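Local coordinates for protein trans-4-hydroxy-L-proline dehydratase (Clostridioides difficile 70-100-2010, PDB 6VXC) that catalyses the glycyl-radical-dependent dehydration of trans-4-hydroxy-L-proline to (S)-1-pyrroline-5-carboxylate, a step in the anaerobic breakdown of hydroxyproline, at residues N759-N764 with D799-R804; E768-P773 with D788-L793. All blocks are in the same frame, centred on the assembly; numbering follows the deposited sequence.

Contact 1 (N759-N764 with D799-R804); sequences NVFDKN and DEIIGR
The backbones of Lys763 and Ile802 come closest, with CA atoms 6.7 Å apart, while Asn759 and Ile801 stand wider, so 759-764, running from strand 755-759 into the start of helix 763-771, diverges from helix 795-803. Phe761 fills the middle. Its CG sits between the backbone N and the carbonyl carbon (chi1 57°), and this turns the ring toward the helix. CE2 lies 3.7 Å from CG2 of Ile801, and the two side chains cross at a slant. The ring edge also faces the backbone O of Ile801, 3.8 Å from CZ. Lys763 reaches across at about a right angle to Ile802. Its chain is extended as far as CE, then turned about the CD-CE bond, and NZ ends 3.3 Å from Ile802 CG2, a close approach without a polar bond. At the other end, the Asn759 amide and the Arg804 guanidinium are tilted 41° apart. One water joins them, accepting from Asn759 ND2 and from Arg804 NH1, each at 2.9 Å. Glu800 fixes the turn of the guanidinium: NE meets OE1 at 2.9 Å and NH2 meets OE2 at 3.0 Å, a side-on, two-nitrogen salt bridge. Lys696 NZ and His668 NE2 also hold the Glu800 carboxylate. Ile801 CG1 lies above one face of the guanidinium, offset toward the rim. Arg804 NH2 also bonds Val783 O, and Asn759 OD1 takes the backbone N of Arg782. Strand 755-759, to which Asn759 belongs, lies beside 724-726. The contact thus packs a strand-to-helix connection against helix 795-803 in the C-terminal glycine radical domain.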
loop_
_atom_site.group_PDB
_atom_site.type_symbol
_atom_site.label_atom_id
_atom_site.label_comp_id
_atom_site.label_asym_id
_atom_site.label_seq_id
_atom_site.Cartn_x
_atom_site.Cartn_y
_atom_site.Cartn_z
ATOM N N ASN A 759 3.906 17.745 -4.269
ATOM C CA ASN A 759 3.109 18.257 -5.373
ATOM C C ASN A 759 3.739 19.552 -5.885
ATOM O O ASN A 759 4.209 20.373 -5.096
ATOM C CB ASN A 759 1.659 18.521 -4.957
ATOM C CG ASN A 759 0.744 17.342 -5.239
ATOM O OD1 ASN A 759 0.750 16.779 -6.334
ATOM N ND2 ASN A 759 -0.067 16.980 -4.259
ATOM N N VAL A 760 3.758 19.719 -7.206
ATOM C CA VAL A 760 4.159 20.977 -7.829
ATOM C C VAL A 760 3.198 21.253 -8.975
ATOM O O VAL A 760 3.439 20.833 -10.111
ATOM C CB VAL A 760 5.609 20.908 -8.339
ATOM C CG1 VAL A 760 6.060 22.279 -8.939
ATOM C CG2 VAL A 760 6.540 20.441 -7.254
ATOM N N PHE A 761 2.105 21.951 -8.702
ATOM C CA PHE A 761 1.107 22.166 -9.737
ATOM C C PHE A 761 0.656 23.613 -9.734
ATOM O O PHE A 761 0.810 24.339 -8.754
ATOM C CB PHE A 761 -0.102 21.221 -9.586
ATOM C CG PHE A 761 -0.818 21.303 -8.244
ATOM C CD1 PHE A 761 -1.626 22.386 -7.928
ATOM C CD2 PHE A 761 -0.734 20.250 -7.341
ATOM C CE1 PHE A 761 -2.307 22.444 -6.709
ATOM C CE2 PHE A 761 -1.410 20.292 -6.115
ATOM C CZ PHE A 761 -2.196 21.390 -5.801
ATOM N N ASP A 762 0.136 24.033 -10.874
ATOM C CA ASP A 762 -0.523 25.321 -10.996
ATOM C C ASP A 762 -1.973 25.167 -10.565
ATOM O O ASP A 762 -2.730 24.422 -11.194
ATOM C CB ASP A 762 -0.452 25.825 -12.433
ATOM C CG ASP A 762 0.504 26.964 -12.596
ATOM O OD1 ASP A 762 1.699 26.699 -12.865
ATOM O OD2 ASP A 762 0.057 28.127 -12.460
ATOM N N LYS A 763 -2.353 25.868 -9.499
ATOM C CA LYS A 763 -3.720 25.782 -8.997
ATOM C C LYS A 763 -4.748 25.988 -10.104
ATOM O O LYS A 763 -5.747 25.268 -10.171
ATOM C CB LYS A 763 -3.919 26.795 -7.871
ATOM C CG LYS A 763 -5.319 26.856 -7.287
ATOM C CD LYS A 763 -5.358 27.820 -6.103
ATOM C CE LYS A 763 -6.780 28.271 -5.753
ATOM N NZ LYS A 763 -7.643 27.306 -5.025
ATOM N N ASN A 764 -4.504 26.938 -11.005
ATOM C CA ASN A 764 -5.510 27.247 -12.016
ATOM C C ASN A 764 -5.723 26.090 -12.972
ATOM O O ASN A 764 -6.844 25.891 -13.450
ATOM C CB ASN A 764 -5.119 28.505 -12.793
ATOM C CG ASN A 764 -4.990 29.715 -11.896
ATOM O OD1 ASN A 764 -5.773 29.896 -10.962
ATOM N ND2 ASN A 764 -4.007 30.563 -12.182
ATOM N N ASP A 799 -10.597 18.838 -3.958
ATOM C CA ASP A 799 -10.545 20.066 -3.176
ATOM C C ASP A 799 -9.603 19.951 -1.982
ATOM O O ASP A 799 -9.045 20.961 -1.542
ATOM C CB ASP A 799 -11.956 20.453 -2.710
ATOM C CG ASP A 799 -12.835 20.968 -3.858
ATOM O OD1 ASP A 799 -12.297 21.210 -4.957
ATOM O OD2 ASP A 799 -14.052 21.134 -3.650
ATOM N N GLU A 800 -9.447 18.755 -1.412
ATOM C CA GLU A 800 -8.472 18.587 -0.341
ATOM C C GLU A 800 -7.070 18.895 -0.859
ATOM O O GLU A 800 -6.343 19.708 -0.280
ATOM C CB GLU A 800 -8.570 17.160 0.226
ATOM C CG GLU A 800 -7.753 16.885 1.501
ATOM C CD GLU A 800 -6.282 16.515 1.219
ATOM O OE1 GLU A 800 -5.381 17.286 1.592
ATOM O OE2 GLU A 800 -6.030 15.448 0.628
ATOM N N ILE A 801 -6.720 18.324 -2.011
ATOM C CA ILE A 801 -5.391 18.525 -2.597
ATOM C C ILE A 801 -5.157 19.994 -2.937
ATOM O O ILE A 801 -4.086 20.549 -2.661
ATOM C CB ILE A 801 -5.225 17.629 -3.840
ATOM C CG1 ILE A 801 -5.197 16.153 -3.416
ATOM C CG2 ILE A 801 -3.983 18.057 -4.683
ATOM C CD1 ILE A 801 -5.406 15.184 -4.531
ATOM N N ILE A 802 -6.158 20.644 -3.531
ATOM C CA ILE A 802 -6.044 22.051 -3.897
ATOM C C ILE A 802 -5.856 22.933 -2.667
ATOM O O ILE A 802 -5.232 23.996 -2.747
ATOM C CB ILE A 802 -7.287 22.494 -4.699
ATOM C CG1 ILE A 802 -7.342 21.778 -6.052
ATOM C CG2 ILE A 802 -7.289 24.005 -4.859
ATOM C CD1 ILE A 802 -8.679 21.906 -6.784
ATOM N N GLY A 803 -6.444 22.544 -1.537
ATOM C CA GLY A 803 -6.342 23.305 -0.310
ATOM C C GLY A 803 -5.046 23.132 0.445
ATOM O O GLY A 803 -4.811 23.872 1.405
ATOM N N ARG A 804 -4.187 22.202 0.026
ATOM C CA ARG A 804 -2.915 22.027 0.714
ATOM C C ARG A 804 -2.063 23.285 0.548
ATOM O O ARG A 804 -2.183 24.014 -0.435
ATOM C CB ARG A 804 -2.181 20.784 0.198
ATOM C CG ARG A 804 -2.914 19.473 0.467
ATOM C CD ARG A 804 -2.189 18.278 -0.143
ATOM N NE ARG A 804 -2.959 17.036 -0.061
ATOM C CZ ARG A 804 -2.563 15.878 -0.588
ATOM N NH1 ARG A 804 -1.401 15.790 -1.235
ATOM N NH2 ARG A 804 -3.324 14.802 -0.467
HETATM O O HOH W 1 0.692 17.742 -1.607
#

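Contact 2 (E768-P773 with D788-L793); sequences EAQKNP and DHFNNL
Ala769 and Gln770 of helix 763-771 meet Phe790, and Pro773 meets Asn791, where the helix end packs on the 3-10 turn after strand 787-789. That strand pairs with 780-782 in an antiparallel hairpin of the glycine radical domain, and the loop between them carries Gly785, the glycyl radical position; the radical is not present in this structure. Phe790 projects toward the helix with CG anti to its backbone N (chi1 -176°). Ala769 CB approaches the CD2-CE2 side of the ring, 3.7 Å from CD2. Gln770 CG comes in at the ring edge, near its plane, 3.7 Å from CZ. Asn791 ND2 donates to Pro773 O at 2.9 Å, from above the carbonyl plane and 46° out of it. A water donates to Asn791 OD1 at 2.6 Å and more weakly to Ala769 O. The Gln770 amide lies beyond, turned 47° from the ring. Its NE2 bonds Asp799 OD1 and Gln798 OE1 of helix 795-803. Tyr776 and Leu779 also pack on Ala769. Backbone bonds from Asn792 N to His789 O and Leu793 N to Phe790 O close the turn. Asn792 ND2 reaches back to Asp788 OD1, at 3.1 Å and nearly straight.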
loop_
_atom_site.group_PDB
_atom_site.type_symbol
_atom_site.label_atom_id
_atom_site.label_comp_id
_atom_site.label_asym_id
_atom_site.label_seq_id
_atom_site.Cartn_x
_atom_site.Cartn_y
_atom_site.Cartn_z
ATOM N N GLU A 768 -9.321 24.475 -13.667
ATOM C CA GLU A 768 -9.817 24.254 -15.021
ATOM C C GLU A 768 -10.173 22.797 -15.242
ATOM O O GLU A 768 -11.181 22.487 -15.890
ATOM C CB GLU A 768 -8.778 24.701 -16.051
ATOM C CG GLU A 768 -8.968 26.117 -16.554
ATOM C CD GLU A 768 -10.371 26.334 -17.123
ATOM O OE1 GLU A 768 -11.053 27.270 -16.672
ATOM O OE2 GLU A 768 -10.800 25.534 -17.988
ATOM N N ALA A 769 -9.356 21.884 -14.710
ATOM C CA ALA A 769 -9.645 20.469 -14.890
ATOM C C ALA A 769 -10.965 20.078 -14.238
ATOM O O ALA A 769 -11.633 19.156 -14.711
ATOM C CB ALA A 769 -8.507 19.616 -14.337
ATOM N N GLN A 770 -11.343 20.741 -13.142
ATOM C CA GLN A 770 -12.646 20.472 -12.532
ATOM C C GLN A 770 -13.787 20.931 -13.434
ATOM O O GLN A 770 -14.841 20.291 -13.471
ATOM C CB GLN A 770 -12.760 21.153 -11.171
ATOM C CG GLN A 770 -11.851 20.593 -10.110
ATOM C CD GLN A 770 -12.055 21.281 -8.770
ATOM O OE1 GLN A 770 -12.121 22.508 -8.696
ATOM N NE2 GLN A 770 -12.162 20.491 -7.703
ATOM N N LYS A 771 -13.608 22.055 -14.140
ATOM C CA LYS A 771 -14.670 22.550 -15.013
ATOM C C LYS A 771 -14.772 21.754 -16.299
ATOM O O LYS A 771 -15.874 21.585 -16.821
ATOM C CB LYS A 771 -14.466 24.017 -15.385
ATOM C CG LYS A 771 -14.594 25.034 -14.274
ATOM C CD LYS A 771 -13.957 26.333 -14.753
ATOM C CE LYS A 771 -14.691 26.858 -16.006
ATOM N NZ LYS A 771 -13.894 27.828 -16.839
ATOM N N ASN A 772 -13.647 21.291 -16.833
ATOM C CA ASN A 772 -13.604 20.620 -18.133
ATOM C C ASN A 772 -12.690 19.413 -18.032
ATOM O O ASN A 772 -11.576 19.411 -18.558
ATOM C CB ASN A 772 -13.125 21.579 -19.228
ATOM C CG ASN A 772 -14.120 22.698 -19.523
ATOM O OD1 ASN A 772 -13.829 23.881 -19.299
ATOM N ND2 ASN A 772 -15.282 22.333 -20.059
ATOM N N PRO A 773 -13.145 18.356 -17.367
ATOM C CA PRO A 773 -12.268 17.196 -17.153
ATOM C C PRO A 773 -11.750 16.583 -18.438
ATOM O O PRO A 773 -10.628 16.064 -18.460
ATOM C CB PRO A 773 -13.170 16.213 -16.390
ATOM C CG PRO A 773 -14.285 17.041 -15.869
ATOM C CD PRO A 773 -14.485 18.160 -16.796
ATOM N N ASP A 788 -2.026 9.675 -8.909
ATOM C CA ASP A 788 -3.216 9.229 -9.621
ATOM C C ASP A 788 -3.679 10.333 -10.556
ATOM O O ASP A 788 -3.336 11.497 -10.379
ATOM C CB ASP A 788 -4.342 8.842 -8.640
ATOM C CG ASP A 788 -5.278 7.772 -9.203
ATOM O OD1 ASP A 788 -5.328 7.597 -10.442
ATOM O OD2 ASP A 788 -5.966 7.103 -8.388
ATOM N N HIS A 789 -4.484 9.960 -11.543
ATOM C CA HIS A 789 -5.126 10.965 -12.378
ATOM C C HIS A 789 -6.093 11.801 -11.553
ATOM O O HIS A 789 -6.880 11.270 -10.767
ATOM C CB HIS A 789 -5.862 10.304 -13.543
ATOM C CG HIS A 789 -4.951 9.817 -14.622
ATOM N ND1 HIS A 789 -4.421 8.547 -14.629
ATOM C CD2 HIS A 789 -4.452 10.441 -15.714
ATOM C CE1 HIS A 789 -3.639 8.405 -15.683
ATOM N NE2 HIS A 789 -3.644 9.537 -16.362
ATOM N N PHE A 790 -5.983 13.124 -11.702
ATOM C CA PHE A 790 -6.875 14.058 -11.034
ATOM C C PHE A 790 -8.344 13.725 -11.291
ATOM O O PHE A 790 -9.171 13.800 -10.379
ATOM C CB PHE A 790 -6.520 15.485 -11.492
ATOM C CG PHE A 790 -7.295 16.575 -10.808
ATOM C CD1 PHE A 790 -7.014 16.933 -9.504
ATOM C CD2 PHE A 790 -8.252 17.305 -11.508
ATOM C CE1 PHE A 790 -7.721 17.955 -8.877
ATOM C CE2 PHE A 790 -8.954 18.337 -10.897
ATOM C CZ PHE A 790 -8.696 18.660 -9.587
ATOM N N ASN A 791 -8.671 13.304 -12.512
ATOM C CA ASN A 791 -10.038 12.948 -12.883
ATOM C C ASN A 791 -10.542 11.675 -12.198
ATOM O O ASN A 791 -11.743 11.404 -12.269
ATOM C CB ASN A 791 -10.163 12.764 -14.407
ATOM C CG ASN A 791 -10.125 14.079 -15.175
ATOM O OD1 ASN A 791 -10.248 15.161 -14.599
ATOM N ND2 ASN A 791 -10.010 13.980 -16.503
ATOM N N ASN A 792 -9.670 10.871 -11.589
ATOM C CA ASN A 792 -10.102 9.701 -10.826
ATOM C C ASN A 792 -10.507 10.043 -9.400
ATOM O O ASN A 792 -10.898 9.145 -8.656
ATOM C CB ASN A 792 -9.004 8.634 -10.772
ATOM C CG ASN A 792 -8.887 7.857 -12.071
ATOM O OD1 ASN A 792 -9.823 7.796 -12.852
ATOM N ND2 ASN A 792 -7.732 7.244 -12.293
ATOM N N LEU A 793 -10.394 11.298 -8.995
ATOM C CA LEU A 793 -10.625 11.692 -7.621
ATOM C C LEU A 793 -12.008 12.326 -7.465
ATOM O O LEU A 793 -12.492 13.023 -8.358
ATOM C CB LEU A 793 -9.535 12.659 -7.168
ATOM C CG LEU A 793 -8.098 12.284 -7.579
ATOM C CD1 LEU A 793 -7.160 13.373 -7.156
ATOM C CD2 LEU A 793 -7.647 10.933 -6.992
HETATM O O HOH W 2 -11.893 16.360 -12.943
#

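Overall arrangement
Contact 1 and contact 2 share helix 763-771: contact 1 uses its first turn and contact 2 its last. Their centres are about 12 Å apart. Strand 787-789 and helix 795-803 follow each other in the chain, so the second segments of both contacts are neighbours too. The two contacts touch directly. Ile801 CD1 packs 3.6 Å from Leu793 CD1. Ile802 CD1 packs loosely near Phe790 CZ, 4.3 Å away. In contact 1, the Arg804 side chain is about 11 Å from that of Cys454, by similarity the radical cysteine. In contact 2, segment 788-793 follows closely in the chain on the loop that carries Gly785.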